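Local coordinates for serine protease pet (Escherichia coli, PDB 4OM9), which is an autotransporter enterotoxin whose secreted passenger domain acts as a serine endopeptidase, with alpha-fodrin its likely host target, at residues A[123-127]-A[180-184]; A[147-153]-A[207-213]; A[174-180]-A[191-196]; A[224-229]-A[240-245]. All coordinates share one frame. Numbering follows the deposited sequence.

Contact 1: A[123-127]-A[180-184]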
loop_
_atom_site.group_PDB
_atom_site.type_symbol
_atom_site.label_atom_id
_atom_site.label_comp_id
_atom_site.label_asym_id
_atom_site.label_seq_id
_atom_site.Cartn_x
_atom_site.Cartn_y
_atom_site.Cartn_z
ATOM N N TYR A 123 -42.452 1.981 -1.015
ATOM C CA TYR A 123 -43.155 3.242 -1.227
ATOM C C TYR A 123 -44.497 3.329 -0.500
ATOM O O TYR A 123 -45.042 4.412 -0.346
ATOM C CB TYR A 123 -43.387 3.471 -2.723
ATOM C CG TYR A 123 -43.716 4.912 -3.092
ATOM C CD1 TYR A 123 -42.964 5.970 -2.583
ATOM C CD2 TYR A 123 -44.742 5.206 -3.987
ATOM C CE1 TYR A 123 -43.238 7.291 -2.936
ATOM C CE2 TYR A 123 -45.026 6.513 -4.347
ATOM C CZ TYR A 123 -44.272 7.561 -3.811
ATOM O OH TYR A 123 -44.546 8.853 -4.176
ATOM N N ASN A 124 -45.025 2.189 -0.065
ATOM C CA ASN A 124 -46.356 2.132 0.526
ATOM C C ASN A 124 -46.380 2.309 2.033
ATOM O O ASN A 124 -47.434 2.190 2.658
ATOM C CB ASN A 124 -47.023 0.809 0.174
ATOM C CG ASN A 124 -47.159 0.623 -1.308
ATOM O OD1 ASN A 124 -47.328 1.590 -2.051
ATOM N ND2 ASN A 124 -47.066 -0.622 -1.757
ATOM N N GLU A 125 -45.217 2.576 2.614
ATOM C CA GLU A 125 -45.134 2.968 4.014
ATOM C C GLU A 125 -45.582 4.403 4.080
ATOM O O GLU A 125 -45.455 5.120 3.089
ATOM C CB GLU A 125 -43.710 2.820 4.556
ATOM C CG GLU A 125 -43.272 1.393 4.837
ATOM C CD GLU A 125 -43.758 0.898 6.184
ATOM O OE1 GLU A 125 -42.928 0.819 7.115
ATOM O OE2 GLU A 125 -44.968 0.597 6.314
ATOM N N ASN A 126 -46.108 4.840 5.219
ATOM C CA ASN A 126 -46.522 6.238 5.329
ATOM C C ASN A 126 -45.307 7.171 5.388
ATOM O O ASN A 126 -44.182 6.738 5.664
ATOM C CB ASN A 126 -47.450 6.463 6.543
ATOM C CG ASN A 126 -46.796 6.122 7.874
ATOM O OD1 ASN A 126 -45.626 6.421 8.111
ATOM N ND2 ASN A 126 -47.561 5.502 8.757
ATOM N N ASN A 127 -45.550 8.448 5.119
ATOM C CA ASN A 127 -44.492 9.443 5.027
ATOM C C ASN A 127 -43.562 9.509 6.238
ATOM O O ASN A 127 -42.336 9.588 6.076
ATOM C CB ASN A 127 -45.106 10.816 4.778
ATOM C CG ASN A 127 -45.479 11.024 3.332
ATOM O OD1 ASN A 127 -45.554 10.070 2.564
ATOM N ND2 ASN A 127 -45.707 12.273 2.949
ATOM N N ASN A 180 -40.460 16.348 -2.456
ATOM C CA ASN A 180 -41.802 15.778 -2.337
ATOM C C ASN A 180 -41.796 14.265 -2.512
ATOM O O ASN A 180 -41.626 13.752 -3.623
ATOM C CB ASN A 180 -42.760 16.411 -3.358
ATOM C CG ASN A 180 -44.228 16.267 -2.962
ATOM O OD1 ASN A 180 -44.579 15.432 -2.122
ATOM N ND2 ASN A 180 -45.093 17.095 -3.563
ATOM N N LEU A 181 -42.011 13.558 -1.410
ATOM C CA LEU A 181 -42.159 12.114 -1.423
ATOM C C LEU A 181 -43.294 11.642 -2.309
ATOM O O LEU A 181 -43.212 10.576 -2.876
ATOM C CB LEU A 181 -42.378 11.587 -0.009
ATOM C CG LEU A 181 -41.107 11.298 0.784
ATOM C CD1 LEU A 181 -41.452 10.809 2.192
ATOM C CD2 LEU A 181 -40.238 10.280 0.027
ATOM N N ARG A 182 -44.368 12.420 -2.402
ATOM C CA ARG A 182 -45.512 12.007 -3.202
ATOM C C ARG A 182 -46.007 13.159 -4.061
ATOM O O ARG A 182 -47.029 13.786 -3.759
ATOM C CB ARG A 182 -46.651 11.477 -2.313
ATOM C CG ARG A 182 -46.204 10.937 -0.946
ATOM C CD ARG A 182 -47.135 9.859 -0.386
ATOM N NE ARG A 182 -46.814 8.570 -0.966
ATOM C CZ ARG A 182 -46.203 7.574 -0.332
ATOM N NH1 ARG A 182 -45.860 7.681 0.941
ATOM N NH2 ARG A 182 -45.963 6.447 -0.982
ATOM N N ALA A 183 -45.266 13.431 -5.132
ATOM C CA ALA A 183 -45.668 14.418 -6.130
ATOM C C ALA A 183 -46.757 13.866 -7.058
ATOM O O ALA A 183 -46.649 12.738 -7.544
ATOM C CB ALA A 183 -44.470 14.861 -6.939
ATOM N N ASN A 184 -47.793 14.674 -7.296
ATOM C CA ASN A 184 -48.929 14.264 -8.125
ATOM C C ASN A 184 -48.672 14.491 -9.607
ATOM O O ASN A 184 -48.901 15.577 -10.132
ATOM C CB ASN A 184 -50.196 15.019 -7.701
ATOM C CG ASN A 184 -51.380 14.753 -8.620
ATOM O OD1 ASN A 184 -51.661 13.609 -8.996
ATOM N ND2 ASN A 184 -52.075 15.812 -8.993
HETATM O O HOH W 1 -46.114 14.388 0.265
#
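An arginine held by a backbone carbonyl and an asparagine side chain shows how one residue at a chain corner can anchor an irregular loop. Along 180-184, N180 comes first: its OD1 accepts from R182 N at 3.0 Å, an Asx turn, and also takes a hydrogen from a water that in turn accepts a weak hydrogen bond from N127 ND2. At L181 the carbonyl O receives Y123 OH at 2.5 Å, while CD1 lies 4.2 Å from N127 O. R182 then enters the curve of 123-127. Its NH2 donates to Y123 O at a very short 2.3 Å; its NH1 binds N127 OD1 at 2.9 Å and, weakly, E125 O at 3.4 Å. The guanidinium meanwhile lies over the Y123 ring, CZ 4.0 Å from the centroid and 16° off the normal, a cation-pi contact, so Y123 holds both the charge and the carbonyl preceding it. Beyond R182 the chain leaves the loop, A183 and N184 passing into the strand beyond the corner at 181-182. N126 OD1 caps helix 127-134 through N129 N, and L181 packs on I130 of that helix. Y123 also packs on V191 of strand 188-195 and P244 of strand 239-244, and A183 on Y241.

Contact 2: A[147-153]-A[207-213]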
loop_
_atom_site.group_PDB
_atom_site.type_symbol
_atom_site.label_atom_id
_atom_site.label_comp_id
_atom_site.label_asym_id
_atom_site.label_seq_id
_atom_site.Cartn_x
_atom_site.Cartn_y
_atom_site.Cartn_z
ATOM N N GLY A 147 -29.848 11.763 -0.984
ATOM C CA GLY A 147 -29.456 10.611 -1.753
ATOM C C GLY A 147 -28.586 10.957 -2.931
ATOM O O GLY A 147 -28.292 12.123 -3.175
ATOM N N PHE A 148 -28.194 9.919 -3.664
ATOM C CA PHE A 148 -27.278 10.035 -4.779
ATOM C C PHE A 148 -27.895 9.424 -6.013
ATOM O O PHE A 148 -28.622 8.431 -5.939
ATOM C CB PHE A 148 -25.953 9.314 -4.496
ATOM C CG PHE A 148 -25.071 9.995 -3.485
ATOM C CD1 PHE A 148 -24.232 11.036 -3.864
ATOM C CD2 PHE A 148 -25.042 9.560 -2.160
ATOM C CE1 PHE A 148 -23.385 11.668 -2.914
ATOM C CE2 PHE A 148 -24.205 10.173 -1.213
ATOM C CZ PHE A 148 -23.382 11.235 -1.592
ATOM N N ARG A 149 -27.554 9.986 -7.160
ATOM C CA ARG A 149 -27.978 9.411 -8.417
ATOM C C ARG A 149 -26.823 9.452 -9.380
ATOM O O ARG A 149 -26.071 10.406 -9.417
ATOM C CB ARG A 149 -29.162 10.170 -8.992
ATOM C CG ARG A 149 -29.730 9.523 -10.212
ATOM C CD ARG A 149 -30.194 10.571 -11.195
ATOM N NE ARG A 149 -29.060 10.974 -12.005
ATOM C CZ ARG A 149 -28.563 12.198 -12.032
ATOM N NH1 ARG A 149 -29.144 13.152 -11.326
ATOM N NH2 ARG A 149 -27.516 12.462 -12.804
ATOM N N VAL A 150 -26.707 8.420 -10.189
ATOM C CA VAL A 150 -25.594 8.302 -11.092
ATOM C C VAL A 150 -26.106 8.028 -12.504
ATOM O O VAL A 150 -26.988 7.173 -12.696
ATOM C CB VAL A 150 -24.679 7.193 -10.579
ATOM C CG1 VAL A 150 -24.086 6.374 -11.696
ATOM C CG2 VAL A 150 -23.674 7.752 -9.617
ATOM N N GLY A 151 -25.593 8.763 -13.486
ATOM C CA GLY A 151 -25.939 8.495 -14.875
ATOM C C GLY A 151 -25.024 9.221 -15.852
ATOM O O GLY A 151 -24.092 9.930 -15.434
ATOM N N SER A 152 -25.283 9.059 -17.154
ATOM C CA SER A 152 -24.438 9.708 -18.149
ATOM C C SER A 152 -25.216 10.314 -19.310
ATOM O O SER A 152 -24.965 9.984 -20.477
ATOM C CB SER A 152 -23.398 8.702 -18.679
ATOM O OG SER A 152 -22.438 9.335 -19.499
ATOM N N GLY A 153 -26.159 11.209 -18.996
ATOM C CA GLY A 153 -26.864 11.962 -20.020
ATOM C C GLY A 153 -25.965 12.864 -20.855
ATOM O O GLY A 153 -24.752 12.784 -20.775
ATOM N N ASP A 207 -30.174 10.944 -18.853
ATOM C CA ASP A 207 -30.180 10.420 -17.489
ATOM C C ASP A 207 -31.474 9.670 -17.165
ATOM O O ASP A 207 -31.572 9.010 -16.125
ATOM C CB ASP A 207 -29.994 11.548 -16.470
ATOM C CG ASP A 207 -28.580 12.087 -16.438
ATOM O OD1 ASP A 207 -27.614 11.268 -16.520
ATOM O OD2 ASP A 207 -28.442 13.335 -16.333
ATOM N N SER A 208 -32.480 9.819 -18.024
ATOM C CA SER A 208 -33.766 9.185 -17.783
ATOM C C SER A 208 -33.558 7.677 -17.650
ATOM O O SER A 208 -32.835 7.072 -18.439
ATOM C CB SER A 208 -34.744 9.524 -18.912
ATOM O OG SER A 208 -35.901 8.700 -18.875
ATOM N N GLY A 209 -34.142 7.086 -16.615
ATOM C CA GLY A 209 -33.956 5.670 -16.355
ATOM C C GLY A 209 -32.900 5.339 -15.296
ATOM O O GLY A 209 -32.914 4.220 -14.756
ATOM N N SER A 210 -31.996 6.287 -14.989
ATOM C CA SER A 210 -30.860 6.001 -14.102
ATOM C C SER A 210 -31.361 5.789 -12.679
ATOM O O SER A 210 -32.410 6.312 -12.311
ATOM C CB SER A 210 -29.804 7.122 -14.159
ATOM O OG SER A 210 -30.330 8.415 -13.866
ATOM N N GLY A 211 -30.639 5.004 -11.893
ATOM C CA GLY A 211 -31.076 4.648 -10.556
ATOM C C GLY A 211 -30.827 5.733 -9.505
ATOM O O GLY A 211 -29.846 6.469 -9.554
ATOM N N VAL A 212 -31.765 5.834 -8.567
ATOM C CA VAL A 212 -31.763 6.839 -7.530
ATOM C C VAL A 212 -31.627 6.107 -6.200
ATOM O O VAL A 212 -32.350 5.138 -5.941
ATOM C CB VAL A 212 -33.064 7.687 -7.576
ATOM C CG1 VAL A 212 -33.151 8.628 -6.384
ATOM C CG2 VAL A 212 -33.168 8.452 -8.904
ATOM N N TYR A 213 -30.693 6.544 -5.362
ATOM C CA TYR A 213 -30.362 5.790 -4.156
ATOM C C TYR A 213 -30.682 6.546 -2.886
ATOM O O TYR A 213 -30.620 7.774 -2.825
ATOM C CB TYR A 213 -28.876 5.398 -4.135
ATOM C CG TYR A 213 -28.465 4.441 -5.227
ATOM C CD1 TYR A 213 -28.159 4.913 -6.501
ATOM C CD2 TYR A 213 -28.360 3.069 -4.987
ATOM C CE1 TYR A 213 -27.777 4.046 -7.511
ATOM C CE2 TYR A 213 -27.972 2.191 -5.993
ATOM C CZ TYR A 213 -27.691 2.692 -7.253
ATOM O OH TYR A 213 -27.314 1.868 -8.285
HETATM O O HOH W 2 -25.702 12.309 -14.683
HETATM O O HOH W 3 -27.848 5.623 -10.732
#
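Where strand 147-151 runs antiparallel to 211-213, regular backbone pairing covers little of the interface. Y213 N donates to F148 O at 2.9 Å, and the return bond, F148 N to Y213 O at 3.3 Å, is weak. Farther along, V150 O and G211 O lie 2.6 and 2.5 Å from one water, so solvent fills the gap between them. D207 OD1 accepts from G153 N at 2.9 Å and lies 2.8 Å from a second water, which also receives R149 NH2 weakly. D207 OD2 takes its hydrogen bond from T204, and its link to R149 NH2 is a long, purely electrostatic 3.8 Å; the firmer partner of R149 is Y193 OH, through NH1. Within the type II turn D207-S210, both S210 N (3.0 Å) and S210 OG (2.6 Å) donate to D207 O. The order D207-S208-G209 matches the nucleophile segment of chymotrypsin-like proteases, and S208 packs on H72. D207 is thus satisfied by backbone, water and T204, not a tight ion pair, beside the probable active site.

Contact 3: A[174-180]-A[191-196]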
loop_
_atom_site.group_PDB
_atom_site.type_symbol
_atom_site.label_atom_id
_atom_site.label_comp_id
_atom_site.label_asym_id
_atom_site.label_seq_id
_atom_site.Cartn_x
_atom_site.Cartn_y
_atom_site.Cartn_z
ATOM N N SER A 174 -25.037 12.814 -8.979
ATOM C CA SER A 174 -25.818 13.938 -8.461
ATOM C C SER A 174 -26.101 13.699 -7.003
ATOM O O SER A 174 -26.334 12.564 -6.595
ATOM C CB SER A 174 -27.125 14.110 -9.217
ATOM O OG SER A 174 -26.889 14.331 -10.596
ATOM N N LEU A 175 -26.038 14.763 -6.214
ATOM C CA LEU A 175 -26.419 14.701 -4.815
ATOM C C LEU A 175 -27.711 15.485 -4.677
ATOM O O LEU A 175 -27.843 16.554 -5.281
ATOM C CB LEU A 175 -25.334 15.278 -3.916
ATOM C CG LEU A 175 -25.743 15.548 -2.466
ATOM C CD1 LEU A 175 -25.720 14.254 -1.698
ATOM C CD2 LEU A 175 -24.841 16.617 -1.795
ATOM N N PHE A 176 -28.661 14.986 -3.890
ATOM C CA PHE A 176 -29.969 15.643 -3.831
ATOM C C PHE A 176 -30.651 15.561 -2.467
ATOM O O PHE A 176 -30.300 14.733 -1.628
ATOM C CB PHE A 176 -30.891 15.042 -4.907
ATOM C CG PHE A 176 -31.195 13.584 -4.702
ATOM C CD1 PHE A 176 -32.090 13.171 -3.716
ATOM C CD2 PHE A 176 -30.587 12.626 -5.492
ATOM C CE1 PHE A 176 -32.335 11.845 -3.510
ATOM C CE2 PHE A 176 -30.846 11.287 -5.293
ATOM C CZ PHE A 176 -31.720 10.895 -4.303
ATOM N N HIS A 177 -31.660 16.399 -2.278
ATOM C CA HIS A 177 -32.587 16.261 -1.156
ATOM C C HIS A 177 -34.002 16.079 -1.696
ATOM O O HIS A 177 -34.366 16.702 -2.687
ATOM C CB HIS A 177 -32.516 17.480 -0.231
ATOM C CG HIS A 177 -32.590 18.796 -0.951
ATOM N ND1 HIS A 177 -31.490 19.387 -1.532
ATOM C CD2 HIS A 177 -33.632 19.639 -1.161
ATOM C CE1 HIS A 177 -31.851 20.539 -2.083
ATOM N NE2 HIS A 177 -33.141 20.711 -1.873
ATOM N N ILE A 178 -34.804 15.237 -1.055
ATOM C CA ILE A 178 -36.172 15.025 -1.524
ATOM C C ILE A 178 -37.127 16.147 -1.102
ATOM O O ILE A 178 -37.315 16.396 0.086
ATOM C CB ILE A 178 -36.765 13.685 -1.024
ATOM C CG1 ILE A 178 -35.881 12.509 -1.441
ATOM C CG2 ILE A 178 -38.208 13.512 -1.543
ATOM C CD1 ILE A 178 -36.561 11.175 -1.320
ATOM N N THR A 179 -37.759 16.774 -2.095
ATOM C CA THR A 179 -38.665 17.912 -1.888
ATOM C C THR A 179 -40.141 17.504 -1.881
ATOM O O THR A 179 -40.977 18.225 -1.356
ATOM C CB THR A 179 -38.452 18.992 -2.972
ATOM O OG1 THR A 179 -38.515 18.393 -4.272
ATOM C CG2 THR A 179 -37.078 19.660 -2.810
ATOM N N ASN A 180 -40.460 16.348 -2.456
ATOM C CA ASN A 180 -41.802 15.778 -2.337
ATOM C C ASN A 180 -41.796 14.265 -2.512
ATOM O O ASN A 180 -41.626 13.752 -3.623
ATOM C CB ASN A 180 -42.760 16.411 -3.358
ATOM C CG ASN A 180 -44.228 16.267 -2.962
ATOM O OD1 ASN A 180 -44.579 15.432 -2.122
ATOM N ND2 ASN A 180 -45.093 17.095 -3.563
ATOM N N VAL A 191 -41.607 10.461 -6.590
ATOM C CA VAL A 191 -40.725 11.171 -5.686
ATOM C C VAL A 191 -40.045 12.301 -6.432
ATOM O O VAL A 191 -39.602 12.147 -7.566
ATOM C CB VAL A 191 -39.703 10.228 -5.061
ATOM C CG1 VAL A 191 -38.619 11.005 -4.304
ATOM C CG2 VAL A 191 -40.411 9.263 -4.139
ATOM N N GLU A 192 -40.009 13.462 -5.791
ATOM C CA GLU A 192 -39.474 14.662 -6.406
ATOM C C GLU A 192 -38.239 15.088 -5.645
ATOM O O GLU A 192 -38.228 15.076 -4.413
ATOM C CB GLU A 192 -40.524 15.779 -6.413
ATOM C CG GLU A 192 -40.036 17.123 -6.961
ATOM C CD GLU A 192 -41.029 18.263 -6.659
ATOM O OE1 GLU A 192 -40.855 18.935 -5.622
ATOM O OE2 GLU A 192 -41.977 18.476 -7.443
ATOM N N TYR A 193 -37.178 15.429 -6.369
ATOM C CA TYR A 193 -35.996 15.909 -5.676
ATOM C C TYR A 193 -35.418 17.154 -6.323
ATOM O O TYR A 193 -35.748 17.513 -7.460
ATOM C CB TYR A 193 -34.931 14.795 -5.547
ATOM C CG TYR A 193 -33.989 14.471 -6.719
ATOM C CD1 TYR A 193 -33.153 15.439 -7.274
ATOM C CD2 TYR A 193 -33.848 13.160 -7.175
ATOM C CE1 TYR A 193 -32.258 15.133 -8.290
ATOM C CE2 TYR A 193 -32.943 12.833 -8.200
ATOM C CZ TYR A 193 -32.153 13.835 -8.749
ATOM O OH TYR A 193 -31.258 13.570 -9.760
ATOM N N GLU A 194 -34.558 17.805 -5.547
ATOM C CA GLU A 194 -33.819 18.975 -5.966
ATOM C C GLU A 194 -32.343 18.728 -5.638
ATOM O O GLU A 194 -32.021 18.161 -4.588
ATOM C CB GLU A 194 -34.352 20.217 -5.256
ATOM C CG GLU A 194 -33.630 21.521 -5.557
ATOM C CD GLU A 194 -34.208 22.685 -4.754
ATOM O OE1 GLU A 194 -33.726 22.920 -3.626
ATOM O OE2 GLU A 194 -35.150 23.348 -5.245
ATOM N N ASN A 195 -31.454 19.128 -6.540
ATOM C CA ASN A 195 -30.025 18.952 -6.294
ATOM C C ASN A 195 -29.469 19.892 -5.235
ATOM O O ASN A 195 -30.058 20.937 -4.943
ATOM C CB ASN A 195 -29.245 19.142 -7.578
ATOM C CG ASN A 195 -29.367 17.966 -8.485
ATOM O OD1 ASN A 195 -28.543 17.042 -8.441
ATOM N ND2 ASN A 195 -30.407 17.965 -9.299
ATOM N N ASP A 196 -28.347 19.493 -4.650
ATOM C CA ASP A 196 -27.549 20.394 -3.825
ATOM C C ASP A 196 -27.180 21.620 -4.659
ATOM O O ASP A 196 -26.850 21.494 -5.845
ATOM C CB ASP A 196 -26.289 19.672 -3.321
ATOM C CG ASP A 196 -25.455 20.524 -2.382
ATOM O OD1 ASP A 196 -25.794 20.548 -1.186
ATOM O OD2 ASP A 196 -24.462 21.145 -2.835
HETATM O O HOH W 4 -44.345 18.723 -5.501
#
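Polar side chains reinforce the backbone ladder here, a good illustration of pairing on the more open face of a sheet. H177 NE2 donates to E194 OE1 at 2.9 Å, and the same two residues form a hydrogen-bonded pair, with H177 N to E194 O at 2.9 Å and E194 N to H177 O at 3.1 Å. The other oxygen of E194, OE2, meets K239 in a salt bridge. Beside the H177-E194 face, T179 OG1 donates to E192 OE1 at 2.8 Å, while a water links E192 OE2 to N180 ND2, N180 OD1 accepting from R182 N. Here the register slips by one: T179 N (2.9 Å) and N180 N (3.2 Å) share E192 O, and E192 N returns a bond to N180 O at 2.7 Å. At the other end D196 N reaches L175 O at 3.0 Å. The face of I178 and Y193 is dominated by packing, although Y193 OH bonds to R149. F176 and Y193, set diagonally rather than directly opposite, form an offset stack with centroids 4.1 Å apart and planes at 9°, and F176 CB sits over the Y193 ring. I178 CD1 touches V191 CG1 at 3.6 Å. Together the pieces make an antiparallel beta hairpin of strands 172-185 and 188-195 with a classic beta bulge at T179-N180, part of the antiparallel sheet expected of a chymotrypsin-like protease domain.

Contact 4: A[224-229]-A[240-245]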
loop_
_atom_site.group_PDB
_atom_site.type_symbol
_atom_site.label_atom_id
_atom_site.label_comp_id
_atom_site.label_asym_id
_atom_site.label_seq_id
_atom_site.Cartn_x
_atom_site.Cartn_y
_atom_site.Cartn_z
ATOM N N LEU A 224 -32.047 1.034 -3.467
ATOM C CA LEU A 224 -32.531 1.624 -4.700
ATOM C C LEU A 224 -33.913 2.249 -4.496
ATOM O O LEU A 224 -34.892 1.515 -4.371
ATOM C CB LEU A 224 -32.609 0.572 -5.788
ATOM C CG LEU A 224 -32.940 1.043 -7.199
ATOM C CD1 LEU A 224 -31.780 1.847 -7.779
ATOM C CD2 LEU A 224 -33.254 -0.185 -8.058
ATOM N N LEU A 225 -33.998 3.581 -4.474
ATOM C CA LEU A 225 -35.286 4.279 -4.290
ATOM C C LEU A 225 -36.215 4.063 -5.472
ATOM O O LEU A 225 -37.422 3.810 -5.319
ATOM C CB LEU A 225 -35.086 5.787 -4.098
ATOM C CG LEU A 225 -36.393 6.613 -4.016
ATOM C CD1 LEU A 225 -36.915 6.634 -2.590
ATOM C CD2 LEU A 225 -36.227 8.064 -4.515
ATOM N N GLY A 226 -35.638 4.180 -6.662
ATOM C CA GLY A 226 -36.392 4.021 -7.890
ATOM C C GLY A 226 -35.526 4.411 -9.070
ATOM O O GLY A 226 -34.303 4.353 -8.981
ATOM N N THR A 227 -36.168 4.839 -10.156
ATOM C CA THR A 227 -35.484 5.126 -11.409
ATOM C C THR A 227 -35.957 6.457 -11.960
ATOM O O THR A 227 -37.138 6.836 -11.816
ATOM C CB THR A 227 -35.717 4.007 -12.465
ATOM O OG1 THR A 227 -37.120 3.762 -12.608
ATOM C CG2 THR A 227 -35.076 2.745 -12.007
ATOM N N THR A 228 -35.048 7.168 -12.605
ATOM C CA THR A 228 -35.317 8.550 -12.970
ATOM C C THR A 228 -36.323 8.701 -14.108
ATOM O O THR A 228 -36.102 8.214 -15.215
ATOM C CB THR A 228 -34.026 9.248 -13.347
ATOM O OG1 THR A 228 -33.144 9.180 -12.229
ATOM C CG2 THR A 228 -34.274 10.695 -13.718
ATOM N N HIS A 229 -37.408 9.419 -13.828
ATOM C CA HIS A 229 -38.525 9.567 -14.777
ATOM C C HIS A 229 -38.491 10.827 -15.637
ATOM O O HIS A 229 -38.738 10.763 -16.838
ATOM C CB HIS A 229 -39.858 9.542 -14.045
ATOM C CG HIS A 229 -41.018 9.892 -14.921
ATOM N ND1 HIS A 229 -41.620 8.978 -15.761
ATOM C CD2 HIS A 229 -41.683 11.057 -15.102
ATOM C CE1 HIS A 229 -42.601 9.562 -16.417
ATOM N NE2 HIS A 229 -42.664 10.828 -16.035
ATOM N N THR A 240 -36.409 16.876 -10.134
ATOM C CA THR A 240 -36.399 15.592 -10.826
ATOM C C THR A 240 -37.419 14.621 -10.231
ATOM O O THR A 240 -37.586 14.539 -9.019
ATOM C CB THR A 240 -35.000 14.951 -10.791
ATOM O OG1 THR A 240 -34.062 15.843 -11.401
ATOM C CG2 THR A 240 -35.004 13.642 -11.549
ATOM N N TYR A 241 -38.100 13.879 -11.084
ATOM C CA TYR A 241 -39.065 12.924 -10.590
ATOM C C TYR A 241 -38.535 11.512 -10.736
ATOM O O TYR A 241 -37.993 11.146 -11.772
ATOM C CB TYR A 241 -40.401 13.095 -11.316
ATOM C CG TYR A 241 -40.917 14.487 -11.120
ATOM C CD1 TYR A 241 -40.416 15.537 -11.883
ATOM C CD2 TYR A 241 -41.851 14.774 -10.138
ATOM C CE1 TYR A 241 -40.849 16.818 -11.701
ATOM C CE2 TYR A 241 -42.289 16.069 -9.947
ATOM C CZ TYR A 241 -41.784 17.080 -10.739
ATOM O OH TYR A 241 -42.194 18.383 -10.576
ATOM N N VAL A 242 -38.682 10.748 -9.662
ATOM C CA VAL A 242 -38.287 9.361 -9.633
ATOM C C VAL A 242 -39.488 8.430 -9.556
ATOM O O VAL A 242 -40.329 8.550 -8.657
ATOM C CB VAL A 242 -37.381 9.065 -8.444
ATOM C CG1 VAL A 242 -36.771 7.678 -8.595
ATOM C CG2 VAL A 242 -36.298 10.145 -8.314
ATOM N N THR A 243 -39.557 7.495 -10.499
ATOM C CA THR A 243 -40.522 6.401 -10.412
ATOM C C THR A 243 -40.097 5.483 -9.282
ATOM O O THR A 243 -39.033 4.891 -9.341
ATOM C CB THR A 243 -40.617 5.620 -11.733
ATOM O OG1 THR A 243 -41.205 6.465 -12.728
ATOM C CG2 THR A 243 -41.457 4.349 -11.572
ATOM N N PRO A 244 -40.915 5.397 -8.229
ATOM C CA PRO A 244 -40.590 4.590 -7.051
ATOM C C PRO A 244 -40.449 3.129 -7.415
ATOM O O PRO A 244 -41.309 2.608 -8.143
ATOM C CB PRO A 244 -41.793 4.804 -6.126
ATOM C CG PRO A 244 -42.450 6.064 -6.630
ATOM C CD PRO A 244 -42.235 6.040 -8.109
ATOM N N PHE A 245 -39.403 2.470 -6.922
ATOM C CA PHE A 245 -39.220 1.047 -7.219
ATOM C C PHE A 245 -40.460 0.225 -6.887
ATOM O O PHE A 245 -41.050 0.387 -5.823
ATOM C CB PHE A 245 -38.031 0.453 -6.454
ATOM C CG PHE A 245 -37.995 -1.052 -6.507
ATOM C CD1 PHE A 245 -37.480 -1.700 -7.615
ATOM C CD2 PHE A 245 -38.517 -1.814 -5.472
ATOM C CE1 PHE A 245 -37.463 -3.088 -7.680
ATOM C CE2 PHE A 245 -38.496 -3.188 -5.528
ATOM C CZ PHE A 245 -37.970 -3.830 -6.634
#
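A glycine that could hardly be anything else, G226, sits in the middle of this pairing: a beta carbon there would lie 2.0 Å from T243 O. The residue before it, L225, has helix-like backbone angles, and both face V212 of the adjoining strand 211-216, a classic beta bulge. The bulge belongs to the pairing with 211-216; on its other edge strand 221-232 forms an antiparallel beta hairpin with 239-244. The absence of a side chain lets the two hairpin backbones close to 4.3 Å between the CA atoms of G226 and P244, with G226 CA making a CA-H...O contact to T243 O at 3.1 Å. Around this point the ladder is firm. F245 N donates to L225 O at 2.9 Å, almost linearly, and T227 and T243 exchange bonds, T227 N to T243 O at 3.0 Å and T243 N to T227 O at 2.8 Å. On the face carrying T228 and V242, V242 also packs on V212; V242 CG1 lies 4.1 Å from L225 CD2, and T228 CG2 lies 3.7 Å from T240 CG2. The threonine hydroxyls look to other partners: T227 OG1 to T69 O, T228 OG1 to S210 O and T243 OG1 to N100 O, tying the hairpin to its surroundings. H229 ND1 pairs with D101, while its backbone closes the ladder, H229 N donating to Y241 O at 2.7 Å.

How the contacts relate
Taken together, the pairings describe a closed circuit: strand 143-151 neighbours 172-185, then 188-195, 239-244, 221-232 and 211-216, which returns to 143-151, as in a chymotrypsin-like beta-barrel. Contacts 2, 3 and 4 supply three of the joints, their centres 9 to 12 Å apart. The intervening joints are backbone bonds, probably S174 N to R149 O, V242 N to V191 O and L225 N to V212 O, each 2.7 Å. Contact 1 lies at the protein surface, sharing N180 with contact 3; its centre is about 19 Å from that of contact 2, which carries the probable active-site turn. Contact 4 is nearest to that turn, T228 O lying 2.7 Å from G209 N.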